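PDB 6QGM: VirX1 from Cyanophage Syn10, which iodinates diverse substrates as a marine viral halogenase, and probably works with a flavin like other members of the tryptophan halogenase family. Local coordinates for residues S6-G11 with D220-C225; G46-G51 with L354-L359; A70-Y75 with A169-Q174. All blocks are in the same frame, centred on the assembly; numbering follows the deposited sequence.

Contact 1: S6-G11 with D220-C225; sequences SVAIVG and DLYIDC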
loop_
_atom_site.group_PDB
_atom_site.type_symbol
_atom_site.label_atom_id
_atom_site.label_comp_id
_atom_site.label_asym_id
_atom_site.label_seq_id
_atom_site.Cartn_x
_atom_site.Cartn_y
_atom_site.Cartn_z
ATOM N N SER B 6 -36.342 -3.226 -16.737
ATOM C CA SER B 6 -36.783 -4.640 -16.742
ATOM C C SER B 6 -35.565 -5.554 -16.699
ATOM O O SER B 6 -34.518 -5.190 -17.257
ATOM C CB SER B 6 -37.642 -4.945 -17.928
ATOM O OG SER B 6 -36.876 -4.914 -19.112
ATOM N N VAL B 7 -35.732 -6.713 -16.069
ATOM C CA VAL B 7 -34.651 -7.712 -15.853
ATOM C C VAL B 7 -35.192 -9.095 -16.238
ATOM O O VAL B 7 -36.326 -9.419 -15.848
ATOM C CB VAL B 7 -34.141 -7.636 -14.403
ATOM C CG1 VAL B 7 -33.244 -8.811 -14.047
ATOM C CG2 VAL B 7 -33.424 -6.319 -14.135
ATOM N N ALA B 8 -34.416 -9.851 -17.015
ATOM C CA ALA B 8 -34.663 -11.268 -17.358
ATOM C C ALA B 8 -33.575 -12.133 -16.710
ATOM O O ALA B 8 -32.409 -12.045 -17.137
ATOM C CB ALA B 8 -34.685 -11.442 -18.853
ATOM N N ILE B 9 -33.943 -12.916 -15.694
ATOM C CA ILE B 9 -33.032 -13.892 -15.030
ATOM C C ILE B 9 -33.186 -15.238 -15.750
ATOM O O ILE B 9 -34.312 -15.744 -15.805
ATOM C CB ILE B 9 -33.344 -13.989 -13.527
ATOM C CG1 ILE B 9 -33.205 -12.626 -12.842
ATOM C CG2 ILE B 9 -32.454 -15.026 -12.866
ATOM C CD1 ILE B 9 -34.095 -12.437 -11.626
ATOM N N VAL B 10 -32.103 -15.783 -16.305
ATOM C CA VAL B 10 -32.114 -17.138 -16.917
ATOM C C VAL B 10 -31.506 -18.111 -15.906
ATOM O O VAL B 10 -30.338 -17.893 -15.495
ATOM C CB VAL B 10 -31.364 -17.168 -18.261
ATOM C CG1 VAL B 10 -31.424 -18.537 -18.928
ATOM C CG2 VAL B 10 -31.884 -16.085 -19.203
ATOM N N GLY B 11 -32.289 -19.126 -15.518
ATOM C CA GLY B 11 -31.912 -20.129 -14.505
ATOM C C GLY B 11 -32.764 -19.985 -13.252
ATOM O O GLY B 11 -32.984 -18.843 -12.798
ATOM N N ASP B 220 -33.852 -5.087 -20.392
ATOM C CA ASP B 220 -32.766 -4.071 -20.386
ATOM C C ASP B 220 -31.487 -4.745 -19.881
ATOM O O ASP B 220 -30.402 -4.411 -20.373
ATOM C CB ASP B 220 -33.124 -2.855 -19.530
ATOM C CG ASP B 220 -34.310 -2.037 -20.029
ATOM O OD1 ASP B 220 -34.493 -1.923 -21.265
ATOM O OD2 ASP B 220 -35.040 -1.509 -19.167
ATOM N N LEU B 221 -31.626 -5.677 -18.943
ATOM C CA LEU B 221 -30.502 -6.431 -18.327
ATOM C C LEU B 221 -30.870 -7.913 -18.253
ATOM O O LEU B 221 -31.972 -8.232 -17.779
ATOM C CB LEU B 221 -30.222 -5.897 -16.921
ATOM C CG LEU B 221 -29.018 -6.541 -16.238
ATOM C CD1 LEU B 221 -27.722 -6.063 -16.885
ATOM C CD2 LEU B 221 -29.033 -6.274 -14.736
ATOM N N TYR B 222 -29.951 -8.770 -18.683
ATOM C CA TYR B 222 -30.067 -10.245 -18.647
ATOM C C TYR B 222 -29.115 -10.762 -17.567
ATOM O O TYR B 222 -27.947 -10.361 -17.547
ATOM C CB TYR B 222 -29.767 -10.807 -20.034
ATOM C CG TYR B 222 -30.751 -10.367 -21.082
ATOM C CD1 TYR B 222 -30.625 -9.133 -21.710
ATOM C CD2 TYR B 222 -31.819 -11.176 -21.431
ATOM C CE1 TYR B 222 -31.538 -8.721 -22.669
ATOM C CE2 TYR B 222 -32.736 -10.781 -22.392
ATOM C CZ TYR B 222 -32.591 -9.555 -23.018
ATOM O OH TYR B 222 -33.496 -9.158 -23.957
ATOM N N ILE B 223 -29.618 -11.602 -16.669
ATOM C CA ILE B 223 -28.819 -12.154 -15.541
ATOM C C ILE B 223 -28.636 -13.644 -15.796
ATOM O O ILE B 223 -29.651 -14.354 -15.982
ATOM C CB ILE B 223 -29.486 -11.847 -14.182
ATOM C CG1 ILE B 223 -29.724 -10.339 -14.018
ATOM C CG2 ILE B 223 -28.644 -12.404 -13.036
ATOM C CD1 ILE B 223 -30.310 -9.945 -12.702
ATOM N N ASP B 224 -27.385 -14.083 -15.848
ATOM C CA ASP B 224 -27.038 -15.494 -16.133
ATOM C C ASP B 224 -26.942 -16.251 -14.806
ATOM O O ASP B 224 -25.928 -16.104 -14.113
ATOM C CB ASP B 224 -25.738 -15.590 -16.927
ATOM C CG ASP B 224 -25.419 -17.007 -17.353
ATOM O OD1 ASP B 224 -25.994 -17.952 -16.750
ATOM O OD2 ASP B 224 -24.598 -17.154 -18.285
ATOM N N CYS B 225 -27.972 -17.036 -14.486
ATOM C CA CYS B 225 -28.006 -17.954 -13.321
ATOM C C CYS B 225 -28.070 -19.407 -13.830
ATOM O O CYS B 225 -28.721 -20.240 -13.167
ATOM C CB CYS B 225 -29.187 -17.616 -12.416
ATOM S SG CYS B 225 -29.011 -16.015 -11.573
#
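Ile223 drives the tip of its side chain into the notch between Val7 and Ile9 of the neighbouring strand. CG1 of Ile223 lies anti to the carbonyl carbon (chi1 -55°), and the chain runs on extended. CD1 of Ile223 meets both lips of the notch, Val7 CG1 at 3.4 Å and Ile9 CG1 at 3.9 Å. The Ile9 and Ile223 chains run alongside each other in a common direction. Further along the same face, Ile9 CG2 rests against Cys225 SG at 3.8 Å. Thr19 and Leu23 of helix 14-26 close over this apolar surface. The two strands, 6-10 and 221-224, are parallel neighbours in the mixed sheet of a Rossmann-type fold, and strand 31-36 flanks 6-10 on its other edge. Gly11 follows the first strand and opens a GxGxxG pattern with Gly13 and Gly16, consistent with a dinucleotide-binding turn. On the other face, Ala8 CB is a small bump that meets the Tyr222 ring obliquely, 3.9 Å from CD2 of Tyr222. Leu232 of helix 231-236 packs on both Val10 and Tyr222 there. Between the faces the backbones are zipped by regular bonds, such as Ile223 N to Ala8 O at 2.9 Å and Val10 N to Ile223 O at 2.9 Å. At the start of the strands the grip is polar. Ser6 N donates to Asp220 OD2 at 3.2 Å from above the carboxylate plane, and Glu5 N shares that oxygen. In return, Asp220 N gives to both O and OG of Ser6.

Contact 2: G46-G51 with L354-L359; sequences GESTLG and LESTGL
Ser48 OG and Ser356 OG form the one hydrogen bond of this contact, 2.9 Å long, and either hydroxyl could be the donor. OG of Ser356 lies anti to its carbonyl carbon (chi1 -54°), which turns it toward Ser48. Lys76 NZ bonds to this same OG and to Thr49 O, so it bridges the two segments.

The remaining contacts are close approaches without hydrogen bonds. Glu47 extends its chain toward the loop until OE2 of Glu47 lies 3.0 Å from Gly358 CA, where there is no side chain in the way. The Glu47 chain runs at a slant to that of Leu359, with OE1 of Glu47 3.8 Å from Leu359 CD2. Leu359 CD1 also runs beside Thr49 CG2, at 4.1 Å. Leu50 covers two carbonyls: its CG lies 3.2 Å from Ser356 O, and its CD2 lies 3.2 Å from Glu355 O.

The Glu-Ser-Thr-Gly sequence of residues 355-358 resembles the segment that lines the halide site in tryptophan halogenases. By analogy, the contact probably borders the active site.

Backbone bonds tie Glu47 to Ile167 and Thr49 to Tyr165 of strand 164-168, and Ser48 also touches Thr271 of strand 270-275. Glu355 turns to helix 382-408, where its OE2 bonds to His406 NE2. Strand 78-82 packs on Glu355 and Ser356, and helix 360-373 begins directly after Leu359.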
loop_
_atom_site.group_PDB
_atom_site.type_symbol
_atom_site.label_atom_id
_atom_site.label_comp_id
_atom_site.label_asym_id
_atom_site.label_seq_id
_atom_site.Cartn_x
_atom_site.Cartn_y
_atom_site.Cartn_z
ATOM N N GLY B 46 -27.309 -30.565 -0.751
ATOM C CA GLY B 46 -26.983 -29.783 0.449
ATOM C C GLY B 46 -25.803 -28.867 0.199
ATOM O O GLY B 46 -24.891 -29.280 -0.492
ATOM N N GLU B 47 -25.807 -27.674 0.794
ATOM C CA GLU B 47 -24.676 -26.710 0.759
ATOM C C GLU B 47 -24.623 -25.917 2.070
ATOM O O GLU B 47 -25.700 -25.552 2.572
ATOM C CB GLU B 47 -24.905 -25.750 -0.396
ATOM C CG GLU B 47 -23.640 -25.177 -0.979
ATOM C CD GLU B 47 -23.930 -24.234 -2.126
ATOM O OE1 GLU B 47 -25.101 -24.211 -2.574
ATOM O OE2 GLU B 47 -22.994 -23.524 -2.568
ATOM N N SER B 48 -23.426 -25.606 2.558
ATOM C CA SER B 48 -23.199 -24.774 3.771
ATOM C C SER B 48 -22.935 -23.326 3.342
ATOM O O SER B 48 -22.486 -23.103 2.200
ATOM C CB SER B 48 -22.101 -25.337 4.672
ATOM O OG SER B 48 -20.836 -25.260 4.075
ATOM N N THR B 49 -23.259 -22.384 4.224
ATOM C CA THR B 49 -23.211 -20.923 3.990
ATOM C C THR B 49 -22.136 -20.321 4.894
ATOM O O THR B 49 -21.600 -21.037 5.753
ATOM C CB THR B 49 -24.595 -20.310 4.242
ATOM O OG1 THR B 49 -24.887 -20.432 5.640
ATOM C CG2 THR B 49 -25.705 -20.953 3.428
ATOM N N LEU B 50 -21.840 -19.042 4.688
ATOM C CA LEU B 50 -20.954 -18.219 5.551
ATOM C C LEU B 50 -21.821 -17.339 6.452
ATOM O O LEU B 50 -23.082 -17.378 6.304
ATOM C CB LEU B 50 -20.114 -17.328 4.629
ATOM C CG LEU B 50 -19.150 -18.056 3.706
ATOM C CD1 LEU B 50 -18.803 -17.189 2.502
ATOM C CD2 LEU B 50 -17.923 -18.478 4.491
ATOM N N GLY B 51 -21.163 -16.566 7.332
ATOM C CA GLY B 51 -21.766 -15.412 8.026
ATOM C C GLY B 51 -22.446 -14.465 7.054
ATOM O O GLY B 51 -23.575 -14.059 7.344
ATOM N N LEU B 354 -14.347 -25.521 0.351
ATOM C CA LEU B 354 -13.499 -25.824 1.538
ATOM C C LEU B 354 -13.695 -24.723 2.594
ATOM O O LEU B 354 -13.513 -25.013 3.794
ATOM C CB LEU B 354 -12.032 -25.922 1.099
ATOM C CG LEU B 354 -11.063 -26.380 2.183
ATOM C CD1 LEU B 354 -11.426 -27.760 2.692
ATOM C CD2 LEU B 354 -9.630 -26.373 1.682
ATOM N N GLU B 355 -14.045 -23.510 2.162
ATOM C CA GLU B 355 -14.366 -22.393 3.078
ATOM C C GLU B 355 -15.841 -22.011 2.890
ATOM O O GLU B 355 -16.195 -20.851 3.123
ATOM C CB GLU B 355 -13.370 -21.255 2.849
ATOM C CG GLU B 355 -12.078 -21.433 3.620
ATOM C CD GLU B 355 -12.217 -21.448 5.141
ATOM O OE1 GLU B 355 -13.127 -20.740 5.653
ATOM O OE2 GLU B 355 -11.428 -22.172 5.818
ATOM N N SER B 356 -16.678 -22.989 2.561
ATOM C CA SER B 356 -18.156 -22.880 2.480
ATOM C C SER B 356 -18.504 -21.642 1.674
ATOM O O SER B 356 -19.357 -20.852 2.105
ATOM C CB SER B 356 -18.760 -22.831 3.854
ATOM O OG SER B 356 -18.329 -23.946 4.628
ATOM N N THR B 357 -17.843 -21.504 0.539
ATOM C CA THR B 357 -17.795 -20.275 -0.292
ATOM C C THR B 357 -18.772 -20.451 -1.480
ATOM O O THR B 357 -19.015 -19.459 -2.184
ATOM C CB THR B 357 -16.311 -19.942 -0.532
ATOM O OG1 THR B 357 -16.167 -18.747 -1.287
ATOM C CG2 THR B 357 -15.519 -21.066 -1.166
ATOM N N GLY B 358 -19.379 -21.640 -1.615
ATOM C CA GLY B 358 -20.419 -21.977 -2.609
ATOM C C GLY B 358 -21.281 -20.789 -3.014
ATOM O O GLY B 358 -21.229 -20.391 -4.164
ATOM N N LEU B 359 -22.043 -20.221 -2.090
ATOM C CA LEU B 359 -23.047 -19.154 -2.367
ATOM C C LEU B 359 -22.394 -17.768 -2.441
ATOM O O LEU B 359 -23.154 -16.802 -2.709
ATOM C CB LEU B 359 -24.127 -19.158 -1.271
ATOM C CG LEU B 359 -25.205 -20.238 -1.387
ATOM C CD1 LEU B 359 -26.401 -19.888 -0.508
ATOM C CD2 LEU B 359 -25.664 -20.430 -2.826
#

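Contact 3: A70-Y75 with A169-Q174; sequences ACNATY and AELFGQ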
loop_
_atom_site.group_PDB
_atom_site.type_symbol
_atom_site.label_atom_id
_atom_site.label_comp_id
_atom_site.label_asym_id
_atom_site.label_seq_id
_atom_site.Cartn_x
_atom_site.Cartn_y
_atom_site.Cartn_z
ATOM N N ALA B 70 -38.608 -25.288 5.694
ATOM C CA ALA B 70 -39.042 -25.382 4.280
ATOM C C ALA B 70 -37.920 -25.928 3.381
ATOM O O ALA B 70 -38.222 -26.294 2.243
ATOM C CB ALA B 70 -39.521 -24.040 3.812
ATOM N N CYS B 71 -36.672 -25.974 3.847
ATOM C CA CYS B 71 -35.544 -26.511 3.046
ATOM C C CYS B 71 -34.581 -27.350 3.893
ATOM O O CYS B 71 -33.364 -27.307 3.607
ATOM C CB CYS B 71 -34.808 -25.388 2.336
ATOM S SG CYS B 71 -34.094 -24.128 3.427
ATOM N N ASN B 72 -35.117 -28.124 4.850
ATOM C CA ASN B 72 -34.362 -29.115 5.658
ATOM C C ASN B 72 -33.085 -28.483 6.209
ATOM O O ASN B 72 -32.057 -29.192 6.294
ATOM C CB ASN B 72 -34.015 -30.362 4.845
ATOM C CG ASN B 72 -35.222 -31.228 4.607
ATOM O OD1 ASN B 72 -35.805 -31.736 5.550
ATOM N ND2 ASN B 72 -35.613 -31.381 3.359
ATOM N N ALA B 73 -33.145 -27.209 6.591
ATOM C CA ALA B 73 -31.960 -26.445 7.023
ATOM C C ALA B 73 -31.591 -26.895 8.431
ATOM O O ALA B 73 -32.492 -27.307 9.186
ATOM C CB ALA B 73 -32.222 -24.962 6.965
ATOM N N THR B 74 -30.300 -26.861 8.743
ATOM C CA THR B 74 -29.762 -26.978 10.117
ATOM C C THR B 74 -28.790 -25.824 10.330
ATOM O O THR B 74 -28.550 -25.077 9.355
ATOM C CB THR B 74 -29.149 -28.361 10.369
ATOM O OG1 THR B 74 -27.933 -28.465 9.628
ATOM C CG2 THR B 74 -30.090 -29.487 10.011
ATOM N N TYR B 75 -28.297 -25.676 11.561
ATOM C CA TYR B 75 -27.391 -24.579 11.991
ATOM C C TYR B 75 -25.939 -25.021 11.822
ATOM O O TYR B 75 -25.651 -26.228 11.847
ATOM C CB TYR B 75 -27.682 -24.158 13.437
ATOM C CG TYR B 75 -28.899 -23.286 13.606
ATOM C CD1 TYR B 75 -28.929 -22.008 13.067
ATOM C CD2 TYR B 75 -30.005 -23.712 14.318
ATOM C CE1 TYR B 75 -30.025 -21.176 13.230
ATOM C CE2 TYR B 75 -31.104 -22.889 14.491
ATOM C CZ TYR B 75 -31.116 -21.621 13.942
ATOM O OH TYR B 75 -32.186 -20.799 14.085
ATOM N N ALA B 169 -30.248 -26.209 -1.239
ATOM C CA ALA B 169 -30.244 -24.955 -2.028
ATOM C C ALA B 169 -31.479 -24.869 -2.936
ATOM O O ALA B 169 -31.992 -23.761 -3.105
ATOM C CB ALA B 169 -28.962 -24.886 -2.814
ATOM N N GLU B 170 -31.940 -25.991 -3.496
ATOM C CA GLU B 170 -33.069 -26.006 -4.464
ATOM C C GLU B 170 -34.353 -25.656 -3.709
ATOM O O GLU B 170 -35.127 -24.809 -4.201
ATOM C CB GLU B 170 -33.168 -27.345 -5.199
ATOM C CG GLU B 170 -34.155 -27.315 -6.369
ATOM C CD GLU B 170 -33.862 -28.221 -7.568
ATOM O OE1 GLU B 170 -34.779 -28.996 -8.001
ATOM O OE2 GLU B 170 -32.724 -28.143 -8.096
ATOM N N LEU B 171 -34.559 -26.265 -2.539
ATOM C CA LEU B 171 -35.744 -26.001 -1.681
ATOM C C LEU B 171 -35.689 -24.568 -1.154
ATOM O O LEU B 171 -36.761 -23.954 -1.026
ATOM C CB LEU B 171 -35.799 -27.025 -0.542
ATOM C CG LEU B 171 -36.101 -28.466 -0.961
ATOM C CD1 LEU B 171 -36.428 -29.278 0.270
ATOM C CD2 LEU B 171 -37.235 -28.544 -1.981
ATOM N N PHE B 172 -34.498 -24.043 -0.881
ATOM C CA PHE B 172 -34.313 -22.638 -0.446
ATOM C C PHE B 172 -34.825 -21.715 -1.551
ATOM O O PHE B 172 -35.565 -20.741 -1.239
ATOM C CB PHE B 172 -32.857 -22.326 -0.087
ATOM C CG PHE B 172 -32.677 -20.918 0.416
ATOM C CD1 PHE B 172 -33.260 -20.513 1.610
ATOM C CD2 PHE B 172 -31.972 -19.984 -0.317
ATOM C CE1 PHE B 172 -33.130 -19.209 2.066
ATOM C CE2 PHE B 172 -31.818 -18.689 0.164
ATOM C CZ PHE B 172 -32.388 -18.305 1.351
ATOM N N GLY B 173 -34.431 -22.003 -2.796
ATOM C CA GLY B 173 -34.918 -21.282 -3.981
ATOM C C GLY B 173 -36.431 -21.365 -4.082
ATOM O O GLY B 173 -37.066 -20.324 -4.301
ATOM N N GLN B 174 -36.986 -22.566 -3.933
ATOM C CA GLN B 174 -38.445 -22.826 -4.000
ATOM C C GLN B 174 -39.157 -21.983 -2.941
ATOM O O GLN B 174 -40.274 -21.532 -3.217
ATOM C CB GLN B 174 -38.741 -24.324 -3.849
ATOM C CG GLN B 174 -38.359 -25.131 -5.079
ATOM C CD GLN B 174 -39.027 -24.585 -6.317
ATOM O OE1 GLN B 174 -38.425 -23.846 -7.091
ATOM N NE2 GLN B 174 -40.292 -24.913 -6.499
#
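A cysteine sulfur-aromatic contact, Cys71 to Phe172, marks where the loop before strand 74-76 meets the first turn of helix 169-181 in the halogenase fold. The helix follows directly on strand 164-168, and Asp168 at the end of that strand shares a backbone hydrogen bond with Cys71. The loop is therefore pinned right beside the helix start. No hydrogen bond joins the two segments themselves. Their main touch is made by beta carbons: Cys71 CB lies 3.5 Å from Leu171 CB. It is equally close, 3.5 Å, to Phe172 N. Beside this, the Asn72 side chain crosses that of Leu171 and brings ND2 of Asn72 to 3.8 Å from Leu171 CD1. Phe172 has CG anti to its backbone N (chi1 -177°), which carries its ring away from segment 70-75, among other aromatic groups. Trp67 meets it edge-to-face, and Phe53 and, from helix 14-26, Met18 also touch it. Cys71 SG sits at the edge of this ring, near its plane. The sulfur stands 5.4 Å from the Phe172 ring centroid, 78° off the ring normal, with SG of Cys71 4.1 Å from Phe172 CD1.

In the fold
Contacts 2 and 3 are close neighbours, with centres about 13 Å apart. They touch where Glu47 OE1 packs on Ala169 CB, 3.9 Å away. Both reach the three-stranded sheet 46-48, 164-168 and 74-76. Contact 1 lies apart in the Rossmann-type sheet, its centre about 24 Å from that of contact 2 and about 23 Å from that of contact 3. Helix 14-26 links the two regions: it covers Ile9 and Ile223 of contact 1 and touches Phe172 of contact 3. Along the chain contact 3 is nested inside both other contacts, while contacts 1 and 2 cross. The probable nucleotide-binding sheet and the probable halide-site loop are thus interwoven in sequence.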